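Local coordinates for SusD/RagB family nutrient-binding outer membrane lipoprotein (Bacteroides vulgatus, PDB 4F7A) that probably binds mucin O-glycans at the outer membrane surface, as a SusD-like lipoprotein thought to pass sugars to a partner transporter, at residues A[365-368]-A[369-373]; A[235-238]-A[239-242]; A[333-336]-A[337-341]. All coordinates share one frame; numbering follows the deposited sequence.

Contact 1: residues A[365-368]-A[369-373]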
loop_
_atom_site.group_PDB
_atom_site.type_symbol
_atom_site.label_atom_id
_atom_site.label_comp_id
_atom_site.label_asym_id
_atom_site.label_seq_id
_atom_site.Cartn_x
_atom_site.Cartn_y
_atom_site.Cartn_z
ATOM N N GLN A 365 -5.255 -18.722 -3.708
ATOM C CA GLN A 365 -6.566 -19.247 -3.429
ATOM C C GLN A 365 -7.324 -18.262 -2.523
ATOM O O GLN A 365 -8.526 -18.021 -2.693
ATOM C CB GLN A 365 -6.507 -20.624 -2.758
ATOM C CG GLN A 365 -7.907 -21.092 -2.441
ATOM C CD GLN A 365 -8.763 -21.140 -3.707
ATOM O OE1 GLN A 365 -8.391 -21.905 -4.633
ATOM N NE2 GLN A 365 -9.902 -20.309 -3.778
ATOM N N THR A 366 -6.611 -17.713 -1.555
ATOM C CA THR A 366 -7.207 -16.800 -0.595
ATOM C C THR A 366 -7.699 -15.518 -1.290
ATOM O O THR A 366 -8.802 -15.020 -0.989
ATOM C CB THR A 366 -6.221 -16.508 0.570
ATOM O OG1 THR A 366 -5.984 -17.727 1.301
ATOM C CG2 THR A 366 -6.792 -15.451 1.539
ATOM N N SER A 367 -6.892 -14.992 -2.210
ATOM C CA SER A 367 -7.267 -13.833 -2.994
ATOM C C SER A 367 -8.501 -14.108 -3.867
ATOM O O SER A 367 -9.447 -13.327 -3.890
ATOM C CB SER A 367 -6.096 -13.374 -3.850
ATOM O OG SER A 367 -6.480 -12.298 -4.668
ATOM N N PHE A 368 -8.513 -15.242 -4.557
ATOM C CA PHE A 368 -9.690 -15.620 -5.332
ATOM C C PHE A 368 -10.954 -15.632 -4.458
ATOM O O PHE A 368 -11.992 -15.108 -4.864
ATOM C CB PHE A 368 -9.521 -17.016 -5.922
ATOM C CG PHE A 368 -8.818 -17.063 -7.256
ATOM C CD1 PHE A 368 -7.697 -16.286 -7.522
ATOM C CD2 PHE A 368 -9.270 -17.945 -8.248
ATOM C CE1 PHE A 368 -7.045 -16.374 -8.752
ATOM C CE2 PHE A 368 -8.626 -18.030 -9.469
ATOM C CZ PHE A 368 -7.489 -17.251 -9.702
ATOM N N SER A 369 -10.858 -16.241 -3.275
ATOM C CA SER A 369 -11.981 -16.308 -2.350
ATOM C C SER A 369 -12.439 -14.926 -1.857
ATOM O O SER A 369 -13.626 -14.684 -1.729
ATOM C CB SER A 369 -11.640 -17.197 -1.154
ATOM O OG SER A 369 -11.449 -18.533 -1.575
ATOM N N GLN A 370 -11.495 -14.033 -1.568
ATOM C CA GLN A 370 -11.809 -12.658 -1.154
ATOM C C GLN A 370 -12.772 -11.999 -2.146
ATOM O O GLN A 370 -13.683 -11.291 -1.749
ATOM C CB GLN A 370 -10.523 -11.839 -1.130
ATOM C CG GLN A 370 -10.670 -10.398 -0.720
ATOM C CD GLN A 370 -9.383 -9.617 -0.794
ATOM O OE1 GLN A 370 -8.301 -10.173 -0.639
ATOM N NE2 GLN A 370 -9.489 -8.324 -1.043
ATOM N N TRP A 371 -12.500 -12.197 -3.431
ATOM C CA TRP A 371 -13.180 -11.498 -4.520
ATOM C C TRP A 371 -14.329 -12.282 -5.121
ATOM O O TRP A 371 -15.038 -11.764 -5.959
ATOM C CB TRP A 371 -12.163 -11.129 -5.615
ATOM C CG TRP A 371 -11.183 -10.113 -5.153
ATOM C CD1 TRP A 371 -9.866 -10.309 -4.857
ATOM C CD2 TRP A 371 -11.454 -8.738 -4.872
ATOM N NE1 TRP A 371 -9.302 -9.147 -4.419
ATOM C CE2 TRP A 371 -10.251 -8.162 -4.416
ATOM C CE3 TRP A 371 -12.599 -7.940 -4.945
ATOM C CZ2 TRP A 371 -10.147 -6.812 -4.067
ATOM C CZ3 TRP A 371 -12.492 -6.592 -4.591
ATOM C CH2 TRP A 371 -11.264 -6.052 -4.160
ATOM N N GLY A 372 -14.518 -13.524 -4.700
ATOM C CA GLY A 372 -15.580 -14.387 -5.255
ATOM C C GLY A 372 -15.214 -14.942 -6.630
ATOM O O GLY A 372 -16.093 -15.210 -7.459
ATOM N N ALA A 373 -13.926 -15.131 -6.873
ATOM C CA ALA A 373 -13.442 -15.558 -8.194
ATOM C C ALA A 373 -13.399 -17.075 -8.347
ATOM O O ALA A 373 -13.025 -17.594 -9.408
ATOM C CB ALA A 373 -12.059 -14.944 -8.470
HETATM O O HOH W 1 -6.910 -10.236 -2.921
#

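Contact 2: residues A[235-238]-A[239-242]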
loop_
_atom_site.group_PDB
_atom_site.type_symbol
_atom_site.label_atom_id
_atom_site.label_comp_id
_atom_site.label_asym_id
_atom_site.label_seq_id
_atom_site.Cartn_x
_atom_site.Cartn_y
_atom_site.Cartn_z
ATOM N N GLU A 235 -5.280 -15.215 8.123
ATOM C CA GLU A 235 -5.271 -16.337 7.175
ATOM C C GLU A 235 -6.536 -16.455 6.331
ATOM O O GLU A 235 -6.500 -17.066 5.269
ATOM C CB GLU A 235 -5.074 -17.649 7.954
ATOM C CG GLU A 235 -3.683 -17.722 8.576
ATOM C CD GLU A 235 -3.410 -19.011 9.325
ATOM O OE1 GLU A 235 -4.294 -19.871 9.387
ATOM O OE2 GLU A 235 -2.291 -19.168 9.851
ATOM N N SER A 236 -7.629 -15.867 6.814
ATOM C CA SER A 236 -8.923 -15.894 6.123
ATOM C C SER A 236 -9.313 -14.503 5.665
ATOM O O SER A 236 -9.170 -13.546 6.420
ATOM C CB SER A 236 -10.020 -16.401 7.073
ATOM O OG SER A 236 -11.302 -16.212 6.490
ATOM N N SER A 237 -9.871 -14.399 4.452
ATOM C CA SER A 237 -10.285 -13.082 3.910
ATOM C C SER A 237 -11.368 -12.414 4.745
ATOM O O SER A 237 -11.478 -11.193 4.757
ATOM C CB SER A 237 -10.743 -13.204 2.459
ATOM O OG SER A 237 -9.659 -13.652 1.653
ATOM N N ASP A 238 -12.134 -13.218 5.488
ATOM C CA ASP A 238 -13.164 -12.660 6.361
ATOM C C ASP A 238 -12.551 -11.777 7.451
ATOM O O ASP A 238 -13.242 -10.968 8.037
ATOM C CB ASP A 238 -14.017 -13.773 6.973
ATOM C CG ASP A 238 -14.856 -14.505 5.940
ATOM O OD1 ASP A 238 -15.199 -13.908 4.897
ATOM O OD2 ASP A 238 -15.164 -15.689 6.172
ATOM N N GLU A 239 -11.247 -11.913 7.685
ATOM C CA GLU A 239 -10.539 -11.136 8.719
ATOM C C GLU A 239 -9.635 -10.034 8.135
ATOM O O GLU A 239 -8.785 -9.473 8.825
ATOM C CB GLU A 239 -9.745 -12.085 9.642
ATOM C CG GLU A 239 -10.669 -13.078 10.376
ATOM C CD GLU A 239 -10.032 -13.782 11.570
ATOM O OE1 GLU A 239 -8.796 -13.840 11.690
ATOM O OE2 GLU A 239 -10.798 -14.329 12.377
ATOM N N ASN A 240 -9.818 -9.721 6.859
ATOM C CA ASN A 240 -8.976 -8.710 6.208
ATOM C C ASN A 240 -9.139 -7.377 6.965
ATOM O O ASN A 240 -10.232 -7.031 7.388
ATOM C CB ASN A 240 -9.417 -8.511 4.751
ATOM C CG ASN A 240 -8.920 -9.587 3.834
ATOM O OD1 ASN A 240 -8.184 -10.488 4.261
ATOM N ND2 ASN A 240 -9.341 -9.521 2.559
ATOM N N ILE A 241 -8.040 -6.655 7.142
ATOM C CA ILE A 241 -8.099 -5.313 7.716
ATOM C C ILE A 241 -8.591 -4.389 6.607
ATOM O O ILE A 241 -7.972 -4.289 5.544
ATOM C CB ILE A 241 -6.732 -4.836 8.233
ATOM C CG1 ILE A 241 -6.123 -5.879 9.205
ATOM C CG2 ILE A 241 -6.848 -3.435 8.881
ATOM C CD1 ILE A 241 -7.029 -6.339 10.394
ATOM N N GLN A 242 -9.703 -3.715 6.880
ATOM C CA GLN A 242 -10.353 -2.856 5.905
ATOM C C GLN A 242 -11.214 -1.854 6.649
ATOM O O GLN A 242 -11.820 -2.182 7.660
ATOM C CB GLN A 242 -11.214 -3.670 4.947
ATOM C CG GLN A 242 -12.203 -4.613 5.588
ATOM C CD GLN A 242 -12.852 -5.523 4.564
ATOM O OE1 GLN A 242 -12.306 -5.751 3.503
ATOM N NE2 GLN A 242 -14.018 -6.042 4.886
HETATM O O HOH W 2 -7.608 -15.255 9.748
HETATM O O HOH W 3 -7.461 -11.991 1.276
#

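Contact 3: residues A[333-336]-A[337-341]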
loop_
_atom_site.group_PDB
_atom_site.type_symbol
_atom_site.label_atom_id
_atom_site.label_comp_id
_atom_site.label_asym_id
_atom_site.label_seq_id
_atom_site.Cartn_x
_atom_site.Cartn_y
_atom_site.Cartn_z
ATOM N N THR A 333 -4.532 -7.798 3.785
ATOM C CA THR A 333 -5.335 -8.963 3.490
ATOM C C THR A 333 -4.644 -10.225 3.966
ATOM O O THR A 333 -3.411 -10.273 4.111
ATOM C CB THR A 333 -5.613 -9.084 1.968
ATOM O OG1 THR A 333 -4.381 -9.295 1.261
ATOM C CG2 THR A 333 -6.336 -7.812 1.427
ATOM N N ALA A 334 -5.468 -11.245 4.185
ATOM C CA ALA A 334 -5.031 -12.605 4.361
ATOM C C ALA A 334 -4.155 -13.070 3.182
ATOM O O ALA A 334 -3.111 -13.702 3.373
ATOM C CB ALA A 334 -6.279 -13.503 4.497
ATOM N N ALA A 335 -4.567 -12.758 1.959
ATOM C CA ALA A 335 -3.803 -13.181 0.779
ATOM C C ALA A 335 -2.380 -12.613 0.854
ATOM O O ALA A 335 -1.402 -13.356 0.729
ATOM C CB ALA A 335 -4.514 -12.741 -0.548
ATOM N N GLU A 336 -2.262 -11.312 1.081
ATOM C CA GLU A 336 -0.940 -10.679 1.256
ATOM C C GLU A 336 -0.140 -11.395 2.347
ATOM O O GLU A 336 1.050 -11.640 2.203
ATOM C CB GLU A 336 -1.086 -9.186 1.605
ATOM C CG GLU A 336 0.265 -8.554 1.938
ATOM C CD GLU A 336 0.212 -7.160 2.514
ATOM O OE1 GLU A 336 -0.879 -6.547 2.560
ATOM O OE2 GLU A 336 1.299 -6.679 2.914
ATOM N N THR A 337 -0.793 -11.716 3.448
ATOM C CA THR A 337 -0.109 -12.358 4.565
ATOM C C THR A 337 0.478 -13.733 4.142
ATOM O O THR A 337 1.613 -14.072 4.485
ATOM C CB THR A 337 -1.023 -12.436 5.811
ATOM O OG1 THR A 337 -1.463 -11.101 6.148
ATOM C CG2 THR A 337 -0.273 -13.044 7.009
ATOM N N TRP A 338 -0.274 -14.496 3.366
ATOM C CA TRP A 338 0.241 -15.759 2.817
ATOM C C TRP A 338 1.453 -15.542 1.883
ATOM O O TRP A 338 2.402 -16.332 1.900
ATOM C CB TRP A 338 -0.856 -16.533 2.094
ATOM C CG TRP A 338 -1.804 -17.263 3.020
ATOM C CD1 TRP A 338 -3.102 -16.975 3.233
ATOM C CD2 TRP A 338 -1.496 -18.373 3.873
ATOM N NE1 TRP A 338 -3.636 -17.827 4.161
ATOM C CE2 TRP A 338 -2.669 -18.702 4.566
ATOM C CE3 TRP A 338 -0.340 -19.113 4.125
ATOM C CZ2 TRP A 338 -2.727 -19.757 5.486
ATOM C CZ3 TRP A 338 -0.402 -20.173 5.010
ATOM C CH2 TRP A 338 -1.581 -20.488 5.675
ATOM N N PHE A 339 1.416 -14.499 1.066
ATOM C CA PHE A 339 2.544 -14.208 0.167
ATOM C C PHE A 339 3.776 -13.733 0.958
ATOM O O PHE A 339 4.907 -13.974 0.557
ATOM C CB PHE A 339 2.149 -13.188 -0.901
ATOM C CG PHE A 339 1.158 -13.708 -1.907
ATOM C CD1 PHE A 339 1.459 -14.814 -2.679
ATOM C CD2 PHE A 339 -0.076 -13.112 -2.067
ATOM C CE1 PHE A 339 0.545 -15.308 -3.607
ATOM C CE2 PHE A 339 -0.990 -13.578 -3.009
ATOM C CZ PHE A 339 -0.683 -14.683 -3.771
ATOM N N LEU A 340 3.553 -13.043 2.076
ATOM C CA LEU A 340 4.649 -12.667 2.969
ATOM C C LEU A 340 5.274 -13.920 3.574
ATOM O O LEU A 340 6.495 -14.037 3.669
ATOM C CB LEU A 340 4.160 -11.708 4.076
ATOM C CG LEU A 340 3.832 -10.287 3.627
ATOM C CD1 LEU A 340 2.973 -9.503 4.670
ATOM C CD2 LEU A 340 5.144 -9.542 3.284
ATOM N N ARG A 341 4.440 -14.862 3.999
ATOM C CA ARG A 341 4.930 -16.139 4.494
ATOM C C ARG A 341 5.667 -16.920 3.405
ATOM O O ARG A 341 6.686 -17.558 3.678
ATOM C CB ARG A 341 3.787 -16.973 5.050
ATOM C CG ARG A 341 3.224 -16.407 6.331
ATOM C CD ARG A 341 1.844 -16.935 6.655
ATOM N NE ARG A 341 1.825 -18.298 7.157
ATOM C CZ ARG A 341 0.808 -18.830 7.841
ATOM N NH1 ARG A 341 -0.296 -18.140 8.080
ATOM N NH2 ARG A 341 0.902 -20.074 8.305
#

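Contact 1: residues A[365-368]-A[369-373]
Phe368 and Ala373 meet where helix 356-371 ends in a Schellman motif, within the helical fold of a SusD-like protein. Gly372 has positive phi (77°) and turns the chain out of the helix.

Backbone bonds hold the turn. Ser369 N, Gln370 N and Trp371 N each bond the carbonyl four residues back, on Gln365, Thr366 and Ser367. The last is the longest of the three, with Trp371 N 3.3 Å from Ser367 O. Trp371 N also bonds Phe368 O weakly, three residues back. The inner bond of the motif is weak too, with Gly372 N 3.3 Å from Ser369 O. The closing bond reaches five residues back: Ala373 N donates to Phe368 O at 2.8 Å, with a nearly straight N-H...O angle of 167°.

The apolar contact lies beside this closing bond. Ala373 CB points toward the helix and rests 4.1 Å from Phe368 CG. The same methyl carbon, Ala373 CB, is 3.6 Å from Phe368 O. It packs on both the ring and the carbonyl that receives its own N-H.

Polar side chains flank the turn. Gln365 bends at chi2 (57°), and its amide is held by the chain beyond the helix: NE2 bonds Gly374 O and OE1 bonds Ala376 N. It thus fastens the outgoing loop to the last turns.

Ser367, Gln370 and Trp371 gather round one water. Ser367 OG lies in the plane of the indole at its edge and also bonds Arg278 NH1. Gln370 NE2 sits 3.0 Å above the plane of the Trp371 indole, near the rim. Tyr282 meets Trp371 edge-to-face. The water accepts from Ser367 OG, accepts weakly from Trp371 NE1, and donates to Gln370 OE1 at 2.7 Å.

Contact 2: residues A[235-238]-A[239-242]
Asn240 lays its amide against the backbone of Ser237, with CG 3.2 Å from Ser237 O and OD1 3.4 Å from Ser237 CA. Ser237 lies in a short 3-10 turn; Asn240 follows it, just before strand 241-243. In the conformers given, Ser236 OG accepts from Asp238 N at 3.3 Å, which makes an ST turn at the start.

Two backbone bonds close the turn, each spanning three residues. Glu239 N donates to Ser236 O at 2.9 Å. Asn240 N donates to Ser237 O at 3.1 Å.

With chi1 at -79°, CG of Asn240 lies beside its own backbone N, and this folds the amide back against Ser237. Its OD1 accepts from Ala334 N, so the turn also meets the start of helix 334-346. Asn189 ND2 bonds the carbonyls of Asp238 and Asn240.

Glu239 extends beyond CG, and its OE1 forms a salt bridge with Lys198. A water donates to that same OE1 and accepts from Glu235 N, bridging the Glu239 carboxylate and the Glu235 backbone. A second water lies 2.8 Å from Ser237 OG and accepts a weak bond from Asn240 ND2 at 3.4 Å.

Contact 3: residues A[333-336]-A[337-341]
Thr337 turns its hydroxyl back along the helix onto Thr333 O. A chi1 of -57° sets OG1 anti to the carbonyl carbon, back toward the preceding turn, where it and the backbone N donate to one carbonyl. Thr337 OG1 is 2.9 Å and Thr337 N 3.1 Å from Thr333 O, and they come from opposite faces of the carbonyl plane. Thr333 is the N-cap of helix 334-346: its OG1 accepts from Glu336 N at 2.9 Å. A valine in place of Thr337 would probably leave Thr333 O with the backbone bond but without its hydroxyl partner.

Glu336 and Leu340 cross obliquely, with Leu340 CD1 3.7 Å from Glu336 OE2. That buried oxygen forms a salt bridge with Arg206. Phe339 lies alongside Ala335, its CE2 4.4 Å from Ala335 CB, while Glu336 CA lies at the edge of the ring. The guanidinium of Arg341 lies with a face on the rim of the Trp338 ring: Trp338 CZ3 sits 3.4 Å above the guanidinium plane, over its centre.

Three helices surround this first part of helix 334-346. Thr337 and Leu340 pack on helix 193-210, Ala335 and Phe339 on helix 416-431, and Ala334 and Trp338 on helix 356-371.

How the contacts relate
From the N terminus the three contacts follow in series, and none nests in or crosses another. Contact 2 closes the tight turn after helix 216-228, just before strand 241-243. That strand pairs antiparallel with strand 329-332, which leads into contact 3 at the start of helix 334-346. Contact 1 closes the end of the next helix, 356-371. All three touch one another, with centres 10 to 12 Å apart. A salt bridge from Glu235 OE2 to Arg341 NH1 ties contact 2 to contact 3. Thr366 packs on Ala334 and Ala335, joining the two successive helices. Gln370 lies against Ser237 and Asn240, so the turn meets both helices.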